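Local coordinates for class II aldolase/adducin domain protein (Pseudomonas syringae pv. phaseolicola 1448A, PDB 3OCR), which is of unestablished function but belongs to the class II aldolase family and may act as a lyase, with actin filament binding only a weak, tentative assignment, at residues 117-122 and 177-182; 42-47 and 255-260; 141-146 and 151-156. All coordinates share one frame; numbering follows the deposited sequence.

Contact 1 (117-122 and 177-182); sequences AARHDL and ADLGDK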
loop_
_atom_site.group_PDB
_atom_site.type_symbol
_atom_site.label_atom_id
_atom_site.label_comp_id
_atom_site.label_asym_id
_atom_site.label_seq_id
_atom_site.Cartn_x
_atom_site.Cartn_y
_atom_site.Cartn_z
ATOM N N ALA A 117 9.980 -35.604 2.684
ATOM C CA ALA A 117 10.325 -36.952 3.110
ATOM C C ALA A 117 9.192 -37.557 3.931
ATOM O O ALA A 117 8.844 -38.735 3.765
ATOM C CB ALA A 117 11.613 -36.934 3.908
ATOM N N ALA A 118 8.607 -36.751 4.806
ATOM C CA ALA A 118 7.553 -37.217 5.715
ATOM C C ALA A 118 6.196 -37.413 5.055
ATOM O O ALA A 118 5.374 -38.195 5.531
ATOM C CB ALA A 118 7.413 -36.259 6.891
ATOM N N ARG A 119 5.960 -36.700 3.962
ATOM C CA ARG A 119 4.642 -36.639 3.359
ATOM C C ARG A 119 4.796 -36.782 1.847
ATOM O O ARG A 119 4.912 -35.796 1.132
ATOM C CB ARG A 119 3.978 -35.306 3.737
ATOM C CG ARG A 119 3.604 -35.186 5.231
ATOM C CD ARG A 119 2.362 -36.023 5.503
ATOM N NE ARG A 119 1.325 -35.552 4.589
ATOM C CZ ARG A 119 0.523 -34.521 4.837
ATOM N NH1 ARG A 119 0.591 -33.888 6.007
ATOM N NH2 ARG A 119 -0.353 -34.137 3.917
ATOM N N HIS A 120 4.817 -38.028 1.373
ATOM C CA HIS A 120 5.002 -38.332 -0.056
ATOM C C HIS A 120 3.836 -37.851 -0.924
ATOM O O HIS A 120 3.968 -37.707 -2.144
ATOM C CB HIS A 120 5.240 -39.836 -0.266
ATOM C CG HIS A 120 6.627 -40.275 0.090
ATOM N ND1 HIS A 120 7.018 -41.595 0.084
ATOM C CD2 HIS A 120 7.715 -39.560 0.474
ATOM C CE1 HIS A 120 8.286 -41.677 0.442
ATOM N NE2 HIS A 120 8.735 -40.454 0.681
ATOM N N ASP A 121 2.705 -37.593 -0.285
ATOM C CA ASP A 121 1.529 -37.060 -0.970
ATOM C C ASP A 121 1.706 -35.598 -1.410
ATOM O O ASP A 121 1.108 -35.151 -2.401
ATOM C CB ASP A 121 0.292 -37.216 -0.077
ATOM C CG ASP A 121 0.465 -36.574 1.298
ATOM O OD1 ASP A 121 1.348 -37.016 2.067
ATOM O OD2 ASP A 121 -0.296 -35.634 1.612
ATOM N N LEU A 122 2.538 -34.854 -0.685
ATOM C CA LEU A 122 2.732 -33.437 -0.995
ATOM C C LEU A 122 3.786 -33.292 -2.090
ATOM O O LEU A 122 4.971 -33.544 -1.867
ATOM C CB LEU A 122 3.051 -32.616 0.251
ATOM C CG LEU A 122 2.009 -32.695 1.386
ATOM C CD1 LEU A 122 2.519 -31.944 2.613
ATOM C CD2 LEU A 122 0.599 -32.167 0.966
ATOM N N ALA A 177 5.731 -33.628 13.274
ATOM C CA ALA A 177 4.691 -33.951 14.245
ATOM C C ALA A 177 3.601 -32.882 14.303
ATOM O O ALA A 177 2.417 -33.209 14.329
ATOM C CB ALA A 177 5.295 -34.193 15.636
ATOM N N ASP A 178 4.008 -31.610 14.289
ATOM C CA ASP A 178 3.074 -30.489 14.283
ATOM C C ASP A 178 2.199 -30.464 13.022
ATOM O O ASP A 178 1.000 -30.261 13.110
ATOM C CB ASP A 178 3.822 -29.152 14.418
ATOM C CG ASP A 178 4.465 -28.948 15.791
ATOM O OD1 ASP A 178 4.010 -29.527 16.805
ATOM O OD2 ASP A 178 5.461 -28.204 15.847
ATOM N N LEU A 179 2.794 -30.647 11.847
ATOM C CA LEU A 179 2.012 -30.660 10.623
ATOM C C LEU A 179 0.983 -31.795 10.593
ATOM O O LEU A 179 -0.179 -31.596 10.178
ATOM C CB LEU A 179 2.945 -30.760 9.418
ATOM C CG LEU A 179 2.275 -30.742 8.045
ATOM C CD1 LEU A 179 1.673 -29.360 7.784
ATOM C CD2 LEU A 179 3.303 -31.083 6.984
ATOM N N GLY A 180 1.402 -32.981 11.059
ATOM C CA GLY A 180 0.529 -34.174 11.064
ATOM C C GLY A 180 0.016 -34.427 9.660
ATOM O O GLY A 180 0.791 -34.420 8.688
ATOM N N ASP A 181 -1.298 -34.598 9.555
ATOM C CA ASP A 181 -1.964 -34.918 8.289
ATOM C C ASP A 181 -2.359 -33.693 7.461
ATOM O O ASP A 181 -2.890 -33.844 6.361
ATOM C CB ASP A 181 -3.211 -35.768 8.555
ATOM C CG ASP A 181 -2.874 -37.166 9.031
ATOM O OD1 ASP A 181 -1.698 -37.561 8.922
ATOM O OD2 ASP A 181 -3.783 -37.874 9.511
ATOM N N LYS A 182 -2.088 -32.492 7.977
ATOM C CA LYS A 182 -2.576 -31.240 7.359
ATOM C C LYS A 182 -1.634 -30.805 6.234
ATOM O O LYS A 182 -0.580 -31.410 6.034
ATOM C CB LYS A 182 -2.705 -30.133 8.398
ATOM C CG LYS A 182 -3.677 -30.482 9.553
ATOM C CD LYS A 182 -3.681 -29.376 10.562
ATOM C CE LYS A 182 -5.041 -29.202 11.186
ATOM N NZ LYS A 182 -5.120 -29.954 12.437
HETATM O O HOH W 1 -3.126 -33.005 4.075
#
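Arg119 reaches across to the turn Leu179-Lys182 with its NH1 end. NH1 meets two backbone carbonyls. The firmer bond goes to Lys182 O at 2.7 Å, with an N-H...O angle of 155°. NH1 lies 21° off the Lys182 carbonyl plane, and Lys182 O lies somewhat out of the guanidinium plane. The second bond, to Gly180 O, is weak because its angle is poor, although both oxygens lie near the plane at the edge of the guanidinium.

The other edge of the group is held by its own segment. Asp121 meets it side-on: OD1 takes NE at 2.9 Å and OD2 takes NH2 at 2.7 Å. Both oxygens use their syn lone pairs in the guanidinium plane, and this salt bridge fixes the rotation of the group. The chain of Arg119 is bent at chi2 (-76°) and chi3, which curls the guanidinium back to its near neighbour Asp121. Leu122 CD1 lies 3.8 Å above one face, toward the rim. Leu179 CD2 approaches NH1 obliquely at 4.0 Å.

Leu122 and Leu179 both also rest on Ile115 of helix 110-118. Gly180, at positive phi, follows helix 169-179 as second residue of that type II' turn. The positive group probably suits the carbonyls gathered there. An arginine side chain thus bonds the turn carbonyls and links two helix-to-strand connections of the alpha/beta aldolase II fold, leading to strands 124-128 and 184-187.

Contact 2 (42-47 and 255-260); sequences YRLAAL and RHWNAL
Leu44 and Leu260 mark the point where two helical segments come nearest, with CA atoms 7.4 Å apart. Segment 42-47 is the last part of helix 29-47, and segment 255-260 lies within helix 251-265. Both keep regular i to i+4 backbone bonds, such as Leu47 N to Arg43 O at 2.9 Å. The segments run at a steep slant, so they share a small patch rather than a long seam.

Leu44 carries the patch on its side. Its CG stands anti to the carbonyl carbon (chi1 -76°), and its two methyls divide the work. Leu44 CD2 packs on Leu260 CB at 3.8 Å and approaches Leu260 O at 3.4 Å. Leu44 CD1 lies 3.9 Å from Leu260 CB and, obliquely to the ring, 4.1 Å from Trp257 CZ3.

This is apolar helix-helix packing that brings a C-terminal helix against the N-terminal part of the aldolase/adducin fold. The Trp257 CB does not aim at segment 42-47. With CG anti to the backbone N (chi1 172°), the six-membered part of the indole still gets there. Trp257 also touches Lys37 and Ala40 on helix 29-47, and Val199 and Glu200 on helix 199-219. Leu260 rests on Ile203 of that third helix. Helix 251-265 also meets the second subunit: His256 ND1 bonds Tyr55 OH of that subunit, and Leu260 packs on its His53.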
loop_
_atom_site.group_PDB
_atom_site.type_symbol
_atom_site.label_atom_id
_atom_site.label_comp_id
_atom_site.label_asym_id
_atom_site.label_seq_id
_atom_site.Cartn_x
_atom_site.Cartn_y
_atom_site.Cartn_z
ATOM N N TYR A 42 6.899 -19.205 -8.768
ATOM C CA TYR A 42 7.874 -18.178 -8.361
ATOM C C TYR A 42 7.560 -16.767 -8.878
ATOM O O TYR A 42 7.538 -15.822 -8.098
ATOM C CB TYR A 42 9.297 -18.586 -8.748
ATOM C CG TYR A 42 9.978 -19.545 -7.799
ATOM C CD1 TYR A 42 10.627 -19.063 -6.653
ATOM C CD2 TYR A 42 10.014 -20.941 -8.064
ATOM C CE1 TYR A 42 11.296 -19.905 -5.799
ATOM C CE2 TYR A 42 10.688 -21.803 -7.206
ATOM C CZ TYR A 42 11.311 -21.271 -6.060
ATOM O OH TYR A 42 11.976 -22.065 -5.181
ATOM N N ARG A 43 7.342 -16.626 -10.189
ATOM C CA ARG A 43 6.927 -15.367 -10.792
ATOM C C ARG A 43 5.600 -14.790 -10.324
ATOM O O ARG A 43 5.445 -13.568 -10.267
ATOM C CB ARG A 43 6.856 -15.517 -12.326
ATOM C CG ARG A 43 8.142 -16.037 -12.920
ATOM C CD ARG A 43 9.130 -14.913 -13.158
ATOM N NE ARG A 43 10.238 -15.357 -13.997
ATOM C CZ ARG A 43 10.638 -14.764 -15.118
ATOM N NH1 ARG A 43 10.057 -13.658 -15.557
ATOM N NH2 ARG A 43 11.659 -15.268 -15.778
ATOM N N LEU A 44 4.630 -15.655 -10.046
ATOM C CA LEU A 44 3.337 -15.215 -9.500
ATOM C C LEU A 44 3.507 -14.610 -8.104
ATOM O O LEU A 44 2.876 -13.592 -7.767
ATOM C CB LEU A 44 2.342 -16.388 -9.421
ATOM C CG LEU A 44 1.726 -16.802 -10.752
ATOM C CD1 LEU A 44 1.092 -18.194 -10.652
ATOM C CD2 LEU A 44 0.687 -15.766 -11.188
ATOM N N ALA A 45 4.377 -15.238 -7.321
ATOM C CA ALA A 45 4.648 -14.789 -5.941
ATOM C C ALA A 45 5.321 -13.417 -5.994
ATOM O O ALA A 45 5.077 -12.560 -5.143
ATOM C CB ALA A 45 5.540 -15.797 -5.206
ATOM N N ALA A 46 6.149 -13.220 -7.024
ATOM C CA ALA A 46 6.806 -11.948 -7.251
ATOM C C ALA A 46 5.775 -10.914 -7.662
ATOM O O ALA A 46 5.737 -9.829 -7.091
ATOM C CB ALA A 46 7.929 -12.088 -8.307
ATOM N N LEU A 47 4.923 -11.262 -8.627
ATOM C CA LEU A 47 3.824 -10.382 -9.053
ATOM C C LEU A 47 2.916 -9.997 -7.881
ATOM O O LEU A 47 2.567 -8.837 -7.734
ATOM C CB LEU A 47 3.006 -11.051 -10.153
ATOM C CG LEU A 47 1.880 -10.290 -10.836
ATOM C CD1 LEU A 47 2.448 -9.172 -11.728
ATOM C CD2 LEU A 47 1.026 -11.252 -11.658
ATOM N N ARG A 255 -9.101 -24.075 -12.334
ATOM C CA ARG A 255 -9.686 -22.798 -12.749
ATOM C C ARG A 255 -8.926 -21.599 -12.152
ATOM O O ARG A 255 -8.601 -20.635 -12.853
ATOM C CB ARG A 255 -11.168 -22.763 -12.352
ATOM C CG ARG A 255 -11.947 -21.557 -12.820
ATOM C CD ARG A 255 -13.425 -21.626 -12.396
ATOM N NE ARG A 255 -14.058 -22.828 -12.922
ATOM C CZ ARG A 255 -14.444 -23.857 -12.174
ATOM N NH1 ARG A 255 -14.315 -23.822 -10.849
ATOM N NH2 ARG A 255 -14.992 -24.914 -12.750
ATOM N N HIS A 256 -8.679 -21.664 -10.842
ATOM C CA HIS A 256 -7.932 -20.645 -10.112
ATOM C C HIS A 256 -6.538 -20.492 -10.710
ATOM O O HIS A 256 -6.063 -19.381 -10.909
ATOM C CB HIS A 256 -7.831 -21.071 -8.638
ATOM C CG HIS A 256 -7.194 -20.063 -7.739
ATOM N ND1 HIS A 256 -7.906 -19.357 -6.791
ATOM C CD2 HIS A 256 -5.900 -19.693 -7.585
ATOM C CE1 HIS A 256 -7.084 -18.567 -6.122
ATOM N NE2 HIS A 256 -5.860 -18.758 -6.577
ATOM N N TRP A 257 -5.887 -21.615 -10.977
ATOM C CA TRP A 257 -4.524 -21.610 -11.476
ATOM C C TRP A 257 -4.469 -21.040 -12.899
ATOM O O TRP A 257 -3.564 -20.260 -13.220
ATOM C CB TRP A 257 -3.957 -23.027 -11.489
ATOM C CG TRP A 257 -2.617 -23.135 -12.179
ATOM C CD1 TRP A 257 -2.364 -23.551 -13.472
ATOM C CD2 TRP A 257 -1.342 -22.835 -11.594
ATOM N NE1 TRP A 257 -1.003 -23.527 -13.708
ATOM C CE2 TRP A 257 -0.360 -23.076 -12.580
ATOM C CE3 TRP A 257 -0.944 -22.373 -10.332
ATOM C CZ2 TRP A 257 1.014 -22.884 -12.337
ATOM C CZ3 TRP A 257 0.414 -22.168 -10.088
ATOM C CH2 TRP A 257 1.377 -22.423 -11.088
ATOM N N ASN A 258 -5.415 -21.443 -13.741
ATOM C CA ASN A 258 -5.410 -21.033 -15.168
ATOM C C ASN A 258 -5.558 -19.511 -15.329
ATOM O O ASN A 258 -5.052 -18.925 -16.295
ATOM C CB ASN A 258 -6.544 -21.724 -15.935
ATOM C CG ASN A 258 -6.295 -23.202 -16.168
ATOM O OD1 ASN A 258 -5.184 -23.698 -16.004
ATOM N ND2 ASN A 258 -7.334 -23.910 -16.586
ATOM N N ALA A 259 -6.282 -18.889 -14.405
ATOM C CA ALA A 259 -6.444 -17.428 -14.388
ATOM C C ALA A 259 -5.154 -16.755 -13.921
ATOM O O ALA A 259 -4.726 -15.770 -14.504
ATOM C CB ALA A 259 -7.633 -16.997 -13.509
ATOM N N LEU A 260 -4.534 -17.286 -12.876
ATOM C CA LEU A 260 -3.207 -16.806 -12.461
ATOM C C LEU A 260 -2.224 -16.828 -13.635
ATOM O O LEU A 260 -1.499 -15.862 -13.850
ATOM C CB LEU A 260 -2.663 -17.618 -11.290
ATOM C CG LEU A 260 -3.374 -17.354 -9.954
ATOM C CD1 LEU A 260 -2.756 -18.181 -8.836
ATOM C CD2 LEU A 260 -3.371 -15.876 -9.553
#

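Contact 3 (141-146 and 151-156); sequences DGLLPI and IAFSGR
Leu143 and Pro145 meet Ile151 and Phe153 where one connecting loop folds back on itself. The loop joins helix 131-137 to strand 157-160 and turns through the short helix 148-151. Its two arms make an apolar contact in two places.

At the first, Ile151 lies against the backbone of Pro145. Ile151 CG1 comes to 3.6 Å from Pro145 C, and Ile151 CD1 lies 3.8 Å from Pro145 O. The proline ring side adds Pro145 CB, 3.9 Å from Ile151 CG1. Ile151 has CG1 anti to its carbonyl carbon (chi1 -66°), which carries this branch to the proline although the CB is not aimed at it. At the second place, Leu143 CD2 touches Phe153 CB at 4.0 Å. This methyl stands oblique to the phenyl ring.

Tight turns shape both arms. Pro145 is the centre of an inverse gamma turn, with a weak bond from Ile146 N to Leu144 O. Ile151 to Ser154 form a type I beta turn. In the aldolase II fold here, the arms lie against helices 199-219 and 232-243: Phe153 touches Leu209, and Ile151 touches Ile235 and Val238. Gln216 bonds Gly142 O and Leu144 N.

Within the second arm, Arg156 NH1 donates to Ala152 O at 2.9 Å, a fairly straight bond (163°). The acceptor lies in the guanidinium plane, but the donor stands well above the carbonyl plane. The same Arg156 NH1 sits 3.7 Å above one face of the Phe153 ring, offset toward the rim. Across the subunit boundary, Ile146 O accepts from Asn189 ND2 of the second subunit, and Ile151 packs on its Tyr162.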
loop_
_atom_site.group_PDB
_atom_site.type_symbol
_atom_site.label_atom_id
_atom_site.label_comp_id
_atom_site.label_asym_id
_atom_site.label_seq_id
_atom_site.Cartn_x
_atom_site.Cartn_y
_atom_site.Cartn_z
ATOM N N ASP A 141 -3.377 -16.015 19.207
ATOM C CA ASP A 141 -4.503 -16.768 18.691
ATOM C C ASP A 141 -4.372 -17.027 17.191
ATOM O O ASP A 141 -5.281 -17.577 16.569
ATOM C CB ASP A 141 -5.798 -16.024 18.986
ATOM C CG ASP A 141 -6.127 -15.979 20.493
ATOM O OD1 ASP A 141 -5.685 -16.876 21.235
ATOM O OD2 ASP A 141 -6.831 -15.042 20.916
ATOM N N GLY A 142 -3.260 -16.624 16.598
ATOM C CA GLY A 142 -3.024 -16.921 15.185
ATOM C C GLY A 142 -4.185 -16.482 14.317
ATOM O O GLY A 142 -4.734 -15.402 14.513
ATOM N N LEU A 143 -4.562 -17.311 13.349
ATOM C CA LEU A 143 -5.576 -16.911 12.366
ATOM C C LEU A 143 -6.977 -17.031 12.944
ATOM O O LEU A 143 -7.426 -18.115 13.268
ATOM C CB LEU A 143 -5.444 -17.737 11.078
ATOM C CG LEU A 143 -6.350 -17.362 9.904
ATOM C CD1 LEU A 143 -5.909 -16.098 9.182
ATOM C CD2 LEU A 143 -6.467 -18.541 8.926
ATOM N N LEU A 144 -7.670 -15.895 13.024
ATOM C CA LEU A 144 -8.972 -15.795 13.673
ATOM C C LEU A 144 -10.112 -16.181 12.702
ATOM O O LEU A 144 -9.984 -15.964 11.491
ATOM C CB LEU A 144 -9.144 -14.359 14.212
ATOM C CG LEU A 144 -8.106 -13.858 15.247
ATOM C CD1 LEU A 144 -8.257 -12.348 15.470
ATOM C CD2 LEU A 144 -8.257 -14.565 16.585
ATOM N N PRO A 145 -11.215 -16.765 13.217
ATOM C CA PRO A 145 -12.344 -17.091 12.332
ATOM C C PRO A 145 -13.326 -15.891 12.161
ATOM O O PRO A 145 -14.427 -15.901 12.705
ATOM C CB PRO A 145 -12.995 -18.276 13.038
ATOM C CG PRO A 145 -12.757 -18.043 14.503
ATOM C CD PRO A 145 -11.459 -17.217 14.606
ATOM N N ILE A 146 -12.917 -14.865 11.430
ATOM C CA ILE A 146 -13.703 -13.595 11.398
ATOM C C ILE A 146 -14.044 -13.136 9.988
ATOM O O ILE A 146 -14.609 -12.051 9.791
ATOM C CB ILE A 146 -13.006 -12.440 12.184
ATOM C CG1 ILE A 146 -11.523 -12.300 11.808
ATOM C CG2 ILE A 146 -13.091 -12.701 13.684
ATOM C CD1 ILE A 146 -11.284 -11.552 10.516
ATOM N N ILE A 151 -12.272 -18.405 7.785
ATOM C CA ILE A 151 -13.142 -19.464 8.335
ATOM C C ILE A 151 -13.023 -20.717 7.467
ATOM O O ILE A 151 -13.083 -21.843 7.968
ATOM C CB ILE A 151 -14.625 -18.964 8.494
ATOM C CG1 ILE A 151 -14.708 -17.876 9.553
ATOM C CG2 ILE A 151 -15.618 -20.094 8.839
ATOM C CD1 ILE A 151 -16.033 -17.024 9.506
ATOM N N ALA A 152 -12.790 -20.517 6.167
ATOM C CA ALA A 152 -12.533 -21.615 5.253
ATOM C C ALA A 152 -11.300 -22.476 5.637
ATOM O O ALA A 152 -11.220 -23.655 5.270
ATOM C CB ALA A 152 -12.396 -21.064 3.804
ATOM N N PHE A 153 -10.346 -21.888 6.367
ATOM C CA PHE A 153 -9.193 -22.637 6.916
ATOM C C PHE A 153 -9.441 -23.304 8.279
ATOM O O PHE A 153 -8.533 -23.923 8.841
ATOM C CB PHE A 153 -7.968 -21.707 7.003
ATOM C CG PHE A 153 -7.334 -21.463 5.658
ATOM C CD1 PHE A 153 -7.630 -20.315 4.930
ATOM C CD2 PHE A 153 -6.504 -22.420 5.100
ATOM C CE1 PHE A 153 -7.061 -20.116 3.645
ATOM C CE2 PHE A 153 -5.920 -22.222 3.836
ATOM C CZ PHE A 153 -6.208 -21.070 3.129
ATOM N N SER A 154 -10.652 -23.196 8.814
ATOM C CA SER A 154 -10.891 -23.761 10.142
ATOM C C SER A 154 -10.643 -25.272 10.117
ATOM O O SER A 154 -11.176 -25.984 9.255
ATOM C CB SER A 154 -12.305 -23.449 10.623
ATOM O OG SER A 154 -12.547 -24.063 11.886
ATOM N N GLY A 155 -9.800 -25.742 11.039
ATOM C CA GLY A 155 -9.432 -27.147 11.130
ATOM C C GLY A 155 -8.451 -27.618 10.054
ATOM O O GLY A 155 -8.182 -28.818 9.956
ATOM N N ARG A 156 -7.909 -26.696 9.257
ATOM C CA ARG A 156 -6.930 -27.070 8.227
ATOM C C ARG A 156 -5.479 -26.671 8.588
ATOM O O ARG A 156 -4.534 -27.007 7.862
ATOM C CB ARG A 156 -7.303 -26.453 6.877
ATOM C CG ARG A 156 -8.501 -27.116 6.168
ATOM C CD ARG A 156 -9.045 -26.176 5.097
ATOM N NE ARG A 156 -8.140 -25.982 3.946
ATOM C CZ ARG A 156 -8.249 -24.992 3.058
ATOM N NH1 ARG A 156 -9.194 -24.065 3.187
ATOM N NH2 ARG A 156 -7.405 -24.916 2.029
#

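In the fold
The three contacts are nested along the chain. Contact 2 closes the widest loop, contact 1 lies inside it, and contact 3 lies inside the loop of contact 1. Contacts 1 and 3 touch: Lys182 CE lies 3.4 Å from Gly155 O, although their centres are about 20 Å apart. Contacts 1 and 2 sit on opposite sides of the chain's centre, with centres about 25 Å and nearest atoms about 14 Å apart. Contacts 2 and 3 do not touch either, with nearest atoms about 10 Å apart. Both rest on helix 199-219, and both meet the second subunit. Contact 1 is touched by no other chain of the four-chain assembly.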